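Local structure of extracellular solute-binding protein family 1 (Arthrobacter chlorophenolicus, 4R2F) at residues A55-K58 and I59-F63; K122-N126 and G127-D131; T319-Q322 and E323-E326. The protein binds laminaribiose and probably serves as the extracellular solute-binding component of a sugar transporter. One frame throughout, in Å; residues are numbered along the deposited sequence.

Interaction 1: residues A55-K58 and I59-F63; sequences AAKK and IAEGF
Lys-57 and Glu-61, four residues apart, bridge successive turns of helix 50-61 and illustrate how an i, i+4 ion pair can run along an exposed helix face. The electrostatic part is a salt bridge with Lys-57 NZ 3.1 Å from Glu-61 OE2, met on the syn side but 32° out of the carboxylate plane; a weak bond from NZ to Glu-61 OE1 shares the ammonium between both oxygens. The lysine chain leaves with CG anti to the backbone N (chi1 -177°) and bends at its last two torsions, which carries NZ over to the carboxylate while CG lies 3.7 Å from Glu-61 OE2. The two side chains therefore meet along part of their length as well as at their charges.

Backbone hydrogen bonds tie the same turn together. Ile-59 N reaches Ala-55 O, Ala-60 N reaches Ala-56 O, and Glu-61 N donates to Lys-57 O at 2.9 Å. The next bond of the series is weak: Gly-62 N is 3.1 Å from Lys-58 O with an N-H...O angle of 126°, and the same N-H also serves Ile-59 O.

Apolar groups lie close against these carbonyls. Ile-59 CG1 is 3.4 Å from Ala-55 O, Ala-60 CB is 3.5 Å from Ala-56 O, and Glu-61 CG leans on Lys-57 O.

In the fold, the helix is the crossover of the beta-alpha-beta unit formed with strands 40-44 and 70-74. Tyr-72 of strand 70-74 touches Ala-56, Lys-57, Ala-60 and Glu-61, whereas Ile-59 packs on Tyr-332 of helix 322-335 and on Leu-339 of helix 337-341. Tyr-331 OH is hydrogen-bonded to Ile-59 O, and the ring of Phe-63 meets that of Phe-328 edge-to-face.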
loop_
_atom_site.group_PDB
_atom_site.type_symbol
_atom_site.label_atom_id
_atom_site.label_comp_id
_atom_site.label_asym_id
_atom_site.label_seq_id
_atom_site.Cartn_x
_atom_site.Cartn_y
_atom_site.Cartn_z
ATOM N N ALA A 55 7.538 6.582 -17.497
ATOM C CA ALA A 55 8.780 7.091 -16.946
ATOM C C ALA A 55 9.668 5.991 -16.397
ATOM O O ALA A 55 10.877 6.040 -16.554
ATOM C CB ALA A 55 8.493 8.117 -15.860
ATOM N N ALA A 56 9.077 5.003 -15.737
ATOM C CA ALA A 56 9.868 3.939 -15.118
ATOM C C ALA A 56 10.438 3.045 -16.223
ATOM O O ALA A 56 11.571 2.561 -16.119
ATOM C CB ALA A 56 9.002 3.133 -14.156
ATOM N N LYS A 57 9.653 2.830 -17.275
ATOM C CA LYS A 57 10.141 2.136 -18.475
ATOM C C LYS A 57 11.398 2.806 -19.031
ATOM O O LYS A 57 12.393 2.142 -19.249
ATOM C CB LYS A 57 9.062 2.137 -19.541
ATOM C CG LYS A 57 9.417 1.396 -20.817
ATOM C CD LYS A 57 8.195 1.348 -21.724
ATOM C CE LYS A 57 8.567 1.336 -23.195
ATOM N NZ LYS A 57 9.061 -0.014 -23.555
ATOM N N LYS A 58 11.357 4.121 -19.233
ATOM C CA LYS A 58 12.524 4.836 -19.787
ATOM C C LYS A 58 13.736 4.748 -18.872
ATOM O O LYS A 58 14.852 4.538 -19.343
ATOM C CB LYS A 58 12.206 6.297 -20.108
ATOM C CG LYS A 58 11.593 6.461 -21.491
ATOM C CD LYS A 58 10.983 7.837 -21.682
ATOM C CE LYS A 58 10.076 7.880 -22.903
ATOM N NZ LYS A 58 8.868 8.706 -22.617
ATOM N N ILE A 59 13.528 4.860 -17.564
ATOM C CA ILE A 59 14.635 4.676 -16.625
ATOM C C ILE A 59 15.265 3.291 -16.780
ATOM O O ILE A 59 16.473 3.161 -16.982
ATOM C CB ILE A 59 14.187 4.937 -15.182
ATOM C CG1 ILE A 59 13.891 6.417 -15.011
ATOM C CG2 ILE A 59 15.261 4.524 -14.180
ATOM C CD1 ILE A 59 13.231 6.757 -13.696
ATOM N N ALA A 60 14.436 2.259 -16.734
ATOM C CA ALA A 60 14.918 0.880 -16.788
ATOM C C ALA A 60 15.632 0.574 -18.103
ATOM O O ALA A 60 16.682 -0.053 -18.116
ATOM C CB ALA A 60 13.747 -0.091 -16.588
ATOM N N GLU A 61 15.057 1.025 -19.208
ATOM C CA GLU A 61 15.596 0.718 -20.515
ATOM C C GLU A 61 16.848 1.536 -20.801
ATOM O O GLU A 61 17.590 1.223 -21.726
ATOM C CB GLU A 61 14.499 0.819 -21.587
ATOM C CG GLU A 61 13.429 -0.242 -21.298
ATOM C CD GLU A 61 12.362 -0.439 -22.368
ATOM O OE1 GLU A 61 11.740 -1.532 -22.359
ATOM O OE2 GLU A 61 12.119 0.475 -23.186
ATOM N N GLY A 62 17.128 2.515 -19.943
ATOM C CA GLY A 62 18.381 3.271 -19.984
ATOM C C GLY A 62 19.577 2.563 -19.380
ATOM O O GLY A 62 20.711 2.976 -19.584
ATOM N N PHE A 63 19.331 1.491 -18.636
ATOM C CA PHE A 63 20.402 0.718 -18.015
ATOM C C PHE A 63 21.313 0.088 -19.059
ATOM O O PHE A 63 20.841 -0.480 -20.042
ATOM C CB PHE A 63 19.813 -0.393 -17.154
ATOM C CG PHE A 63 20.824 -1.354 -16.612
ATOM C CD1 PHE A 63 21.728 -0.953 -15.642
ATOM C CD2 PHE A 63 20.867 -2.674 -17.061
ATOM C CE1 PHE A 63 22.660 -1.849 -15.137
ATOM C CE2 PHE A 63 21.793 -3.572 -16.557
ATOM C CZ PHE A 63 22.692 -3.161 -15.597
#

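Interaction 2: residues K122-N126 and G127-D131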
loop_
_atom_site.group_PDB
_atom_site.type_symbol
_atom_site.label_atom_id
_atom_site.label_comp_id
_atom_site.label_asym_id
_atom_site.label_seq_id
_atom_site.Cartn_x
_atom_site.Cartn_y
_atom_site.Cartn_z
ATOM N N LYS A 122 27.385 -1.962 -2.358
ATOM C CA LYS A 122 27.585 -0.996 -3.406
ATOM C C LYS A 122 26.965 0.354 -3.040
ATOM O O LYS A 122 27.530 1.395 -3.360
ATOM C CB LYS A 122 27.067 -1.493 -4.760
ATOM C CG LYS A 122 27.829 -2.684 -5.349
ATOM C CD LYS A 122 27.054 -3.255 -6.546
ATOM C CE LYS A 122 27.903 -4.138 -7.433
ATOM N NZ LYS A 122 28.863 -3.308 -8.202
ATOM N N LEU A 123 25.822 0.351 -2.362
ATOM C CA LEU A 123 25.189 1.604 -1.952
ATOM C C LEU A 123 25.997 2.296 -0.840
ATOM O O LEU A 123 26.054 3.516 -0.776
ATOM C CB LEU A 123 23.764 1.366 -1.465
ATOM C CG LEU A 123 22.796 0.827 -2.505
ATOM C CD1 LEU A 123 21.473 0.458 -1.836
ATOM C CD2 LEU A 123 22.599 1.802 -3.656
ATOM N N LYS A 124 26.611 1.507 0.036
ATOM C CA LYS A 124 27.494 2.068 1.043
ATOM C C LYS A 124 28.695 2.742 0.400
ATOM O O LYS A 124 29.097 3.802 0.836
ATOM C CB LYS A 124 27.940 1.000 2.038
ATOM C CG LYS A 124 26.837 0.638 3.017
ATOM C CD LYS A 124 27.259 -0.439 3.980
ATOM C CE LYS A 124 26.102 -0.791 4.887
ATOM N NZ LYS A 124 26.501 -1.830 5.854
ATOM N N SER A 125 29.234 2.150 -0.663
ATOM C CA SER A 125 30.439 2.688 -1.306
ATOM C C SER A 125 30.121 3.940 -2.053
ATOM O O SER A 125 30.867 4.909 -1.941
ATOM C CB SER A 125 31.059 1.699 -2.299
ATOM O OG SER A 125 31.473 0.536 -1.642
ATOM N N ASN A 126 29.034 3.906 -2.840
ATOM C CA ASN A 126 28.652 5.050 -3.679
ATOM C C ASN A 126 27.988 6.190 -2.890
ATOM O O ASN A 126 27.825 7.270 -3.421
ATOM C CB ASN A 126 27.842 4.644 -4.947
ATOM C CG ASN A 126 26.330 4.459 -4.704
ATOM O OD1 ASN A 126 25.763 4.793 -3.657
ATOM N ND2 ASN A 126 25.670 3.932 -5.711
ATOM N N GLY A 127 27.610 5.943 -1.635
ATOM C CA GLY A 127 27.099 7.008 -0.770
ATOM C C GLY A 127 25.592 7.006 -0.582
ATOM O O GLY A 127 25.096 7.622 0.360
ATOM N N GLN A 128 24.847 6.315 -1.445
ATOM C CA GLN A 128 23.390 6.340 -1.327
ATOM C C GLN A 128 22.863 5.764 -0.022
ATOM O O GLN A 128 21.848 6.223 0.464
ATOM C CB GLN A 128 22.678 5.682 -2.526
ATOM C CG GLN A 128 21.613 6.615 -3.054
ATOM C CD GLN A 128 20.626 6.004 -4.016
ATOM O OE1 GLN A 128 19.524 6.542 -4.196
ATOM N NE2 GLN A 128 21.003 4.919 -4.658
ATOM N N PHE A 129 23.559 4.795 0.561
ATOM C CA PHE A 129 23.077 4.124 1.759
ATOM C C PHE A 129 22.835 5.077 2.940
ATOM O O PHE A 129 21.788 5.018 3.611
ATOM C CB PHE A 129 24.045 3.009 2.163
ATOM C CG PHE A 129 23.528 2.155 3.268
ATOM C CD1 PHE A 129 22.612 1.148 3.008
ATOM C CD2 PHE A 129 23.925 2.377 4.587
ATOM C CE1 PHE A 129 22.107 0.368 4.034
ATOM C CE2 PHE A 129 23.423 1.598 5.613
ATOM C CZ PHE A 129 22.519 0.588 5.341
ATOM N N ASP A 130 23.790 5.972 3.163
ATOM C CA ASP A 130 23.673 7.033 4.150
ATOM C C ASP A 130 22.459 7.934 3.932
ATOM O O ASP A 130 22.054 8.617 4.861
ATOM C CB ASP A 130 24.925 7.909 4.132
ATOM C CG ASP A 130 24.900 8.962 5.198
ATOM O OD1 ASP A 130 24.959 8.584 6.385
ATOM O OD2 ASP A 130 24.802 10.152 4.857
ATOM N N ASP A 131 21.888 7.967 2.724
ATOM C CA ASP A 131 20.692 8.799 2.439
ATOM C C ASP A 131 19.357 8.083 2.792
ATOM O O ASP A 131 18.302 8.701 2.786
ATOM C CB ASP A 131 20.711 9.231 0.968
ATOM C CG ASP A 131 19.698 10.324 0.636
ATOM O OD1 ASP A 131 19.437 11.221 1.467
ATOM O OD2 ASP A 131 19.161 10.290 -0.491
HETATM O O HOH W 1 26.849 5.546 2.239
#
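Leu-123 O takes two backbone donors from the chain that turns away beyond helix 117-126, an example of how the final carbonyls of a helix find partners once the regular pattern stops. Phe-129 N donates to Leu-123 O at 3.1 Å; the N-H...O angle is a straight 167°, but the donor stands above the carbonyl plane. Gly-127 N adds a weak bond to the same oxygen at 3.0 Å. The N-H between them is met by a side chain instead: Gln-128 N lies 2.8 Å from Asn-126 OD1. The amide oxygen comes into position because Asn-126 CG sits between its own backbone N and carbonyl carbon (chi1 84°), which turns the group back over the following peptides. One further pair is joined through a water, which donates to Lys-124 O and accepts from Asp-130 N, each at 3.2 Å.

Lys-124 and Phe-129 run alongside each other. Lys-124 CG touches Phe-129 CG at 3.6 Å, and farther out CE sits over one ring face, 3.8 Å from the centroid, a CH-pi contact. The ammonium NZ is above that face too, in a longer cation-pi interaction. Leu-123 CB also meets Phe-129 CB, an apolar contact, and Leu-333 of helix 322-335 touches the leucine. Asp-131 is secured farther along by Ser-353 OG, bonded to its OD2.

The arrangement is a helix C-terminus broken by glycine: Gly-127 has a positive phi (103°), where a CB would clash with Asn-126 O, and Asn-126 OD1 bonded to Gln-128 N closes an Asx turn around it.

Interaction 3: residues T319-Q322 and E323-E326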
loop_
_atom_site.group_PDB
_atom_site.type_symbol
_atom_site.label_atom_id
_atom_site.label_comp_id
_atom_site.label_asym_id
_atom_site.label_seq_id
_atom_site.Cartn_x
_atom_site.Cartn_y
_atom_site.Cartn_z
ATOM N N THR A 319 18.195 -15.438 -12.995
ATOM C CA THR A 319 18.787 -14.286 -13.671
ATOM C C THR A 319 19.874 -14.820 -14.580
ATOM O O THR A 319 20.516 -15.804 -14.248
ATOM C CB THR A 319 19.401 -13.249 -12.673
ATOM O OG1 THR A 319 20.103 -12.209 -13.378
ATOM C CG2 THR A 319 20.370 -13.912 -11.701
ATOM N N PRO A 320 20.080 -14.179 -15.726
ATOM C CA PRO A 320 21.213 -14.571 -16.556
ATOM C C PRO A 320 22.530 -14.174 -15.920
ATOM O O PRO A 320 23.546 -14.766 -16.233
ATOM C CB PRO A 320 20.988 -13.780 -17.852
ATOM C CG PRO A 320 20.176 -12.612 -17.431
ATOM C CD PRO A 320 19.250 -13.157 -16.388
ATOM N N SER A 321 22.525 -13.171 -15.044
ATOM C CA SER A 321 23.755 -12.758 -14.348
ATOM C C SER A 321 23.417 -12.040 -13.058
ATOM O O SER A 321 22.811 -10.971 -13.106
ATOM C CB SER A 321 24.568 -11.801 -15.231
ATOM O OG SER A 321 25.630 -11.231 -14.479
ATOM N N GLN A 322 23.828 -12.597 -11.916
ATOM C CA GLN A 322 23.577 -11.946 -10.624
ATOM C C GLN A 322 24.286 -10.607 -10.481
ATOM O O GLN A 322 23.753 -9.692 -9.882
ATOM C CB GLN A 322 23.957 -12.871 -9.458
ATOM C CG GLN A 322 23.665 -12.292 -8.077
ATOM C CD GLN A 322 22.212 -11.895 -7.862
ATOM O OE1 GLN A 322 21.284 -12.492 -8.437
ATOM N NE2 GLN A 322 22.002 -10.898 -7.000
ATOM N N GLU A 323 25.498 -10.491 -11.017
ATOM C CA GLU A 323 26.167 -9.202 -11.035
ATOM C C GLU A 323 25.370 -8.136 -11.764
ATOM O O GLU A 323 25.343 -6.976 -11.347
ATOM C CB GLU A 323 27.536 -9.307 -11.679
ATOM C CG GLU A 323 28.601 -9.872 -10.769
ATOM C CD GLU A 323 29.985 -9.717 -11.356
ATOM O OE1 GLU A 323 30.238 -8.745 -12.120
ATOM O OE2 GLU A 323 30.815 -10.586 -11.039
ATOM N N ALA A 324 24.756 -8.517 -12.872
ATOM C CA ALA A 324 23.952 -7.578 -13.635
ATOM C C ALA A 324 22.664 -7.199 -12.895
ATOM O O ALA A 324 22.274 -6.032 -12.901
ATOM C CB ALA A 324 23.629 -8.152 -15.015
ATOM N N SER A 325 21.996 -8.166 -12.279
ATOM C CA SER A 325 20.837 -7.846 -11.442
ATOM C C SER A 325 21.242 -6.747 -10.436
ATOM O O SER A 325 20.565 -5.743 -10.304
ATOM C CB SER A 325 20.341 -9.081 -10.704
ATOM O OG SER A 325 19.794 -10.029 -11.592
ATOM N N GLU A 326 22.397 -6.931 -9.801
ATOM C CA GLU A 326 22.880 -6.025 -8.767
ATOM C C GLU A 326 23.193 -4.659 -9.326
ATOM O O GLU A 326 22.816 -3.656 -8.744
ATOM C CB GLU A 326 24.100 -6.626 -8.072
ATOM C CG GLU A 326 23.674 -7.743 -7.152
ATOM C CD GLU A 326 24.760 -8.730 -6.808
ATOM O OE1 GLU A 326 25.910 -8.649 -7.316
ATOM O OE2 GLU A 326 24.438 -9.598 -5.985
HETATM O O HOH W 2 18.933 -11.537 -9.517
#
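Ser-325 N donates to Ser-321 O at 3.0 Å, in the carbonyl plane, and Glu-326 N follows with a bond to Gln-322 O, so the first turn of helix 322-335 is established directly behind the loop. The motif is an N-cap on which an ST turn ends, and it shows how a helix start employs hydroxyls to occupy N-H groups that lack a preceding turn. Ser-321 is the N-cap: its OG, anti to its own backbone N (chi1 170°), accepts from Ala-324 N at 3.3 Å. Two residues earlier, Thr-319 OG1 accepts from Ser-321 N at 3.1 Å, closing the ST turn.

Thr-319 OG1 has a second partner in Ser-325 OG, 2.8 Å away, which links the turn to the helix side chain to side chain. A water 2.7 Å from Ser-325 OG is hydrogen-bonded to Gln-322 OE1 as well, joining the serine to that amide. The other end of the amide is held as well. Gln-322 bends at chi2 (57°), and this brings its NE2 within 2.9 Å of Glu-326 OE2 in a nearly straight bond. Amide and carboxylate planes are 81° apart; the oxygen lies in the amide plane, yet the amide approaches from above the carboxylate. With an alanine in place of Glu-326, Gln-322 NE2 loses this acceptor and its amide would probably be freer to turn.

Ile-40 of strand 40-44 packs on Thr-319, Ala-324 and Ser-325, while Met-315 of strand 306-316 touches Gln-322, Ser-325 and Glu-326. Lys-118 and Val-119 of helix 117-126 also touch Glu-326, whose side chain is buried and whose CG lies 3.4 Å from Gln-322 O.

Helix 322-335 is the common element: interaction 3 forms its start, and its later residues pack against the other two contacts. Interactions 1 and 3, with centres about 17 Å apart, touch directly where Phe-63 CZ comes within 4.0 Å of Ala-324 O. Interaction 2 reaches the same helix through a salt bridge from Lys-122 to Glu-327, although its nearest atoms remain about 5 Å from interaction 3 and about 9 Å from interaction 1. The helix meets interaction 1 through Phe-328 and Tyr-332, and interaction 2 through Val-330 and Leu-333. The sugar is remote from interaction 1: the side chain of Ala-56 is about 14 Å from a bound glucose unit.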